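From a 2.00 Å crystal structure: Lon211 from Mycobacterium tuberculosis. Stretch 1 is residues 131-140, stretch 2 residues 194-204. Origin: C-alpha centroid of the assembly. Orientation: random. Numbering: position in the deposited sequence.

Stretch 1 (131-140) ASGRAQELAK
Stretch 2, residues 194-204: DVVERLELVIG

How do the two stretches lie against each other? Each enters a helix, 133-140 and 195-204, and the two run nearly parallel, their axes crossing at 24° with a closest approach of 9.3 Å. Ala135 CA lies 5.1 Å from Val196 CA, and Leu138 CA 6.0 Å from Leu199 CA. No hydrogen bond crosses; packing dominates the 441 Å² buried, both sides summed.

What happens where the helices begin? Ala131 (phi/psi -61/133) and Ser132 (-65/163) are extended; Ser132, chi1 m, takes the N-cap position without a side-chain capping bond, and Ser132 CB lies 4.3 Å from Val196 CG2. Asp194, chi1 t, does cap its helix: Asp194 OD2 accepts from Glu197 N at 3.0 Å. Gly133 takes no part in the contact. Its helix averages near -65/-38, with Leu138 N bonded to Arg134 O (3.0 Å).

How does Arg134 reach across? With chi1 t, chi2 -114°, chi3 t and chi4 91°, Arg134 CD passes 3.7 Å from Val196 CG1, and the guanidinium forms a salt bridge with Glu200 (m, t). Arg134 NH2 to Glu200 OE2, modelled at 2.3 Å, is too short, so both atoms' places are less sure.

Why does a small residue suit position Ala135? The backbones are close here, and its buried methyl packs against two valines: Ala135 CB is 4.0 Å from Val195 CG1 (chi1 p) and 3.7 Å from Val196 CG2 (chi1 t). Gln136 and Glu137 make no contact across.

What fills the centre? Leu138 (m, t), with the largest covered area (98 Å²), is a branched apolar knob among Val196, Leu199, Glu200 and Ile203. Leu138 CD1 lies 3.8 Å from Val196 CG1 and 3.6 Å from Glu200 CG, Leu138 CB 3.6 Å from Leu199 CD1. Leu199 and Ile203 are both m, t; Ile203 CD1 sits 3.3 Å from Leu138 O. Exposed Lys140, all t, keeps its charge out.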

ATOM      1  N   ALA B 131      15.830   6.813  15.300  1.00118.20           N
ATOM      2  CA  ALA B 131      15.876   6.432  16.704  1.00109.77           C
ATOM      3  C   ALA B 131      15.641   7.640  17.601  1.00 95.78           C
ATOM      4  O   ALA B 131      16.228   8.706  17.396  1.00 90.21           O
ATOM      5  CB  ALA B 131      17.223   5.787  17.026  1.00105.81           C
ATOM      6  N   SER B 132      14.772   7.466  18.594  1.00 86.35           N
ATOM      7  CA  SER B 132      14.516   8.521  19.562  1.00107.17           C
ATOM      8  C   SER B 132      15.767   8.803  20.389  1.00118.49           C
ATOM      9  O   SER B 132      16.721   8.017  20.420  1.00122.42           O
ATOM     10  CB  SER B 132      13.360   8.135  20.487  1.00115.57           C
ATOM     11  OG  SER B 132      12.131   8.079  19.780  1.00125.56           O
ATOM     12  N   GLY B 133      15.762   9.962  21.050  1.00120.84           N
ATOM     13  CA  GLY B 133      16.807  10.246  22.018  1.00114.50           C
ATOM     14  C   GLY B 133      16.818   9.227  23.139  1.00103.86           C
ATOM     15  O   GLY B 133      17.877   8.744  23.545  1.00 99.88           O
ATOM     16  N   ARG B 134      15.630   8.870  23.638  1.00111.11           N
ATOM     17  CA  ARG B 134      15.523   7.814  24.639  1.00115.28           C
ATOM     18  C   ARG B 134      16.004   6.478  24.091  1.00121.03           C
ATOM     19  O   ARG B 134      16.593   5.681  24.830  1.00111.83           O
ATOM     20  CB  ARG B 134      14.078   7.703  25.128  1.00134.32           C
ATOM     21  CG  ARG B 134      13.854   6.711  26.261  1.00143.67           C
ATOM     22  CD  ARG B 134      13.000   5.540  25.805  1.00141.38           C
ATOM     23  NE  ARG B 134      12.433   4.796  26.927  1.00139.72           N
ATOM     24  CZ  ARG B 134      11.247   5.057  27.468  1.00142.88           C
ATOM     25  NH1 ARG B 134      10.502   6.045  26.993  1.00141.98           N
ATOM     26  NH2 ARG B 134      10.805   4.331  28.485  1.00140.36           N
ATOM     27  N   ALA B 135      15.772   6.215  22.801  1.00 82.98           N
ATOM     28  CA  ALA B 135      16.260   4.978  22.199  1.00 91.34           C
ATOM     29  C   ALA B 135      17.780   4.910  22.217  1.00 87.72           C
ATOM     30  O   ALA B 135      18.352   3.818  22.316  1.00 85.85           O
ATOM     31  CB  ALA B 135      15.740   4.844  20.768  1.00 85.55           C
ATOM     32  N   GLN B 136      18.449   6.062  22.122  1.00101.95           N
ATOM     33  CA  GLN B 136      19.906   6.080  22.210  1.00 94.04           C
ATOM     34  C   GLN B 136      20.380   5.659  23.596  1.00 86.04           C
ATOM     35  O   GLN B 136      21.388   4.954  23.725  1.00 73.86           O
ATOM     36  CB  GLN B 136      20.436   7.473  21.864  1.00115.24           C
ATOM     37  CG  GLN B 136      20.004   7.998  20.500  1.00122.41           C
ATOM     38  CD  GLN B 136      20.841   7.448  19.362  1.00123.36           C
ATOM     39  OE1 GLN B 136      20.570   6.366  18.841  1.00116.71           O
ATOM     40  NE2 GLN B 136      21.861   8.198  18.961  1.00127.76           N
ATOM     41  N   GLU B 137      19.667   6.084  24.645  1.00103.39           N
ATOM     42  CA  GLU B 137      20.033   5.683  26.000  1.00 96.75           C
ATOM     43  C   GLU B 137      19.735   4.211  26.251  1.00 93.82           C
ATOM     44  O   GLU B 137      20.451   3.560  27.021  1.00101.56           O
ATOM     45  CB  GLU B 137      19.302   6.549  27.027  1.00 90.20           C
ATOM     46  CG  GLU B 137      19.826   7.971  27.142  1.00118.88           C
ATOM     47  CD  GLU B 137      18.957   8.982  26.419  1.00135.06           C
ATOM     48  OE1 GLU B 137      19.481   9.709  25.550  1.00135.81           O
ATOM     49  OE2 GLU B 137      17.747   9.048  26.722  1.00141.63           O
ATOM     50  N   LEU B 138      18.684   3.673  25.628  1.00 77.23           N
ATOM     51  CA  LEU B 138      18.413   2.244  25.739  1.00 88.23           C
ATOM     52  C   LEU B 138      19.515   1.426  25.082  1.00 78.44           C
ATOM     53  O   LEU B 138      19.879   0.352  25.575  1.00 78.98           O
ATOM     54  CB  LEU B 138      17.060   1.919  25.108  1.00 80.89           C
ATOM     55  CG  LEU B 138      15.848   2.698  25.614  1.00 97.30           C
ATOM     56  CD1 LEU B 138      14.637   2.423  24.740  1.00 99.04           C
ATOM     57  CD2 LEU B 138      15.558   2.339  27.057  1.00 86.75           C
ATOM     58  N   ALA B 139      20.056   1.919  23.965  1.00 81.18           N
ATOM     59  CA  ALA B 139      21.118   1.201  23.270  1.00 75.88           C
ATOM     60  C   ALA B 139      22.406   1.195  24.081  1.00 79.22           C
ATOM     61  O   ALA B 139      23.095   0.172  24.153  1.00 76.50           O
ATOM     62  CB  ALA B 139      21.354   1.818  21.891  1.00 71.66           C
ATOM     63  N   LYS B 140      22.748   2.331  24.697  1.00 82.93           N
ATOM     64  CA  LYS B 140      23.959   2.397  25.510  1.00 90.04           C
ATOM     65  C   LYS B 140      23.871   1.461  26.707  1.00 82.29           C
ATOM     66  O   LYS B 140      24.846   0.781  27.049  1.00 92.80           O
ATOM     67  CB  LYS B 140      24.198   3.835  25.970  1.00 93.91           C
ATOM     68  CG  LYS B 140      25.547   4.071  26.630  1.00103.63           C
ATOM     69  CD  LYS B 140      25.677   5.511  27.101  1.00103.79           C
ATOM     70  CE  LYS B 140      27.112   5.856  27.461  1.00 98.37           C
ATOM     71  NZ  LYS B 140      27.244   7.281  27.875  1.00105.19           N
ATOM     72  N   ASP B 194       8.428  -0.589  17.064  1.00 93.96           N
ATOM     73  CA  ASP B 194       9.069   0.531  17.806  1.00 94.17           C
ATOM     74  C   ASP B 194      10.404   0.061  18.388  1.00 94.17           C
ATOM     75  O   ASP B 194      10.410  -0.969  19.081  1.00 89.44           O
ATOM     76  CB  ASP B 194       8.155   1.093  18.895  1.00102.98           C
ATOM     77  CG  ASP B 194       8.751   2.303  19.593  1.00100.53           C
ATOM     78  OD1 ASP B 194       8.912   3.342  18.929  1.00101.05           O
ATOM     79  OD2 ASP B 194       9.067   2.189  20.789  1.00109.13           O
ATOM     80  N   VAL B 195      11.478   0.816  18.142  1.00 99.25           N
ATOM     81  CA  VAL B 195      12.790   0.424  18.647  1.00 78.35           C
ATOM     82  C   VAL B 195      12.879   0.616  20.157  1.00 78.76           C
ATOM     83  O   VAL B 195      13.579  -0.139  20.844  1.00 80.16           O
ATOM     84  CB  VAL B 195      13.897   1.198  17.903  1.00 76.24           C
ATOM     85  CG1 VAL B 195      13.748   2.698  18.115  1.00 88.12           C
ATOM     86  CG2 VAL B 195      15.277   0.723  18.342  1.00 78.37           C
ATOM     87  N   VAL B 196      12.172   1.610  20.703  1.00 92.45           N
ATOM     88  CA  VAL B 196      12.200   1.833  22.147  1.00 98.98           C
ATOM     89  C   VAL B 196      11.624   0.630  22.883  1.00 92.98           C
ATOM     90  O   VAL B 196      12.170   0.186  23.899  1.00 88.16           O
ATOM     91  CB  VAL B 196      11.455   3.134  22.505  1.00106.21           C
ATOM     92  CG1 VAL B 196      10.990   3.108  23.953  1.00 95.66           C
ATOM     93  CG2 VAL B 196      12.349   4.338  22.258  1.00100.97           C
ATOM     94  N   GLU B 197      10.524   0.074  22.370  1.00101.78           N
ATOM     95  CA  GLU B 197       9.915  -1.088  23.008  1.00102.08           C
ATOM     96  C   GLU B 197      10.833  -2.303  22.955  1.00 91.41           C
ATOM     97  O   GLU B 197      10.981  -3.018  23.952  1.00 93.56           O
ATOM     98  CB  GLU B 197       8.575  -1.406  22.348  1.00103.63           C
ATOM     99  CG  GLU B 197       7.474  -0.396  22.609  1.00113.72           C
ATOM    100  CD  GLU B 197       6.195  -0.739  21.871  1.00113.28           C
ATOM    101  OE1 GLU B 197       6.150  -0.555  20.636  1.00123.95           O
ATOM    102  OE2 GLU B 197       5.238  -1.208  22.522  1.00108.74           O
ATOM    103  N   ARG B 198      11.457  -2.555  21.801  1.00 83.67           N
ATOM    104  CA  ARG B 198      12.295  -3.743  21.654  1.00 80.19           C
ATOM    105  C   ARG B 198      13.486  -3.702  22.603  1.00 81.52           C
ATOM    106  O   ARG B 198      13.756  -4.673  23.320  1.00 75.54           O
ATOM    107  CB  ARG B 198      12.773  -3.878  20.209  1.00 74.03           C
ATOM    108  CG  ARG B 198      11.678  -4.214  19.218  1.00 87.17           C
ATOM    109  CD  ARG B 198      12.249  -4.974  18.037  1.00 71.87           C
ATOM    110  NE  ARG B 198      13.426  -4.321  17.476  1.00 89.87           N
ATOM    111  CZ  ARG B 198      13.380  -3.358  16.564  1.00 80.82           C
ATOM    112  NH1 ARG B 198      12.211  -2.930  16.107  1.00 71.23           N
ATOM    113  NH2 ARG B 198      14.503  -2.822  16.107  1.00 74.42           N
ATOM    114  N   LEU B 199      14.223  -2.589  22.606  1.00 83.71           N
ATOM    115  CA  LEU B 199      15.339  -2.443  23.536  1.00 77.28           C
ATOM    116  C   LEU B 199      14.868  -2.607  24.974  1.00 91.37           C
ATOM    117  O   LEU B 199      15.460  -3.358  25.755  1.00 87.33           O
ATOM    118  CB  LEU B 199      16.016  -1.086  23.335  1.00 71.94           C
ATOM    119  CG  LEU B 199      16.865  -0.935  22.071  1.00 71.90           C
ATOM    120  CD1 LEU B 199      17.186   0.525  21.813  1.00 97.16           C
ATOM    121  CD2 LEU B 199      18.144  -1.749  22.196  1.00 75.24           C
ATOM    122  N   GLU B 200      13.776  -1.926  25.329  1.00124.23           N
ATOM    123  CA  GLU B 200      13.174  -2.082  26.646  1.00127.56           C
ATOM    124  C   GLU B 200      12.685  -3.507  26.889  1.00107.69           C
ATOM    125  O   GLU B 200      12.608  -3.936  28.045  1.00109.80           O
ATOM    126  CB  GLU B 200      12.044  -1.058  26.792  1.00145.50           C
ATOM    127  CG  GLU B 200      12.447   0.401  26.836  1.00159.29           C
ATOM    128  CD  GLU B 200      11.242   1.321  26.910  1.00180.32           C
ATOM    129  OE1 GLU B 200      10.110   0.827  26.734  1.00186.13           O
ATOM    130  OE2 GLU B 200      11.419   2.537  27.124  1.00189.60           O
ATOM    131  N   LEU B 201      12.384  -4.258  25.827  1.00 92.14           N
ATOM    132  CA  LEU B 201      12.047  -5.671  25.978  1.00 90.39           C
ATOM    133  C   LEU B 201      13.294  -6.523  26.183  1.00 81.93           C
ATOM    134  O   LEU B 201      13.353  -7.337  27.111  1.00 87.16           O
ATOM    135  CB  LEU B 201      11.269  -6.167  24.757  1.00 86.05           C
ATOM    136  CG  LEU B 201       9.767  -5.894  24.706  1.00 99.93           C
ATOM    137  CD1 LEU B 201       9.226  -6.126  23.303  1.00 99.04           C
ATOM    138  CD2 LEU B 201       9.034  -6.766  25.712  1.00104.83           C
ATOM    139  N   VAL B 202      14.302  -6.353  25.323  1.00 84.64           N
ATOM    140  CA  VAL B 202      15.470  -7.228  25.374  1.00 88.64           C
ATOM    141  C   VAL B 202      16.356  -6.897  26.571  1.00 90.90           C
ATOM    142  O   VAL B 202      17.060  -7.774  27.088  1.00 90.02           O
ATOM    143  CB  VAL B 202      16.250  -7.155  24.045  1.00 88.04           C
ATOM    144  CG1 VAL B 202      16.850  -5.771  23.843  1.00 80.80           C
ATOM    145  CG2 VAL B 202      17.328  -8.230  23.992  1.00 82.72           C
ATOM    146  N   ILE B 203      16.338  -5.646  27.036  1.00 85.76           N
ATOM    147  CA  ILE B 203      17.126  -5.281  28.213  1.00 92.39           C
ATOM    148  C   ILE B 203      16.637  -6.047  29.436  1.00102.52           C
ATOM    149  O   ILE B 203      17.437  -6.540  30.242  1.00101.65           O
ATOM    150  CB  ILE B 203      17.083  -3.758  28.438  1.00 85.95           C
ATOM    151  CG1 ILE B 203      18.034  -3.045  27.472  1.00 83.74           C
ATOM    152  CG2 ILE B 203      17.426  -3.407  29.878  1.00 99.91           C
ATOM    153  CD1 ILE B 203      17.942  -1.533  27.529  1.00 84.89           C
ATOM    154  N   GLY B 204      15.318  -6.172  29.587  1.00109.47           N
ATOM    155  CA  GLY B 204      14.780  -6.932  30.704  1.00119.89           C
ATOM    156  C   GLY B 204      15.088  -8.414  30.607  1.00116.93           C
ATOM    157  O   GLY B 204      15.428  -9.052  31.608  1.00113.59           O
TER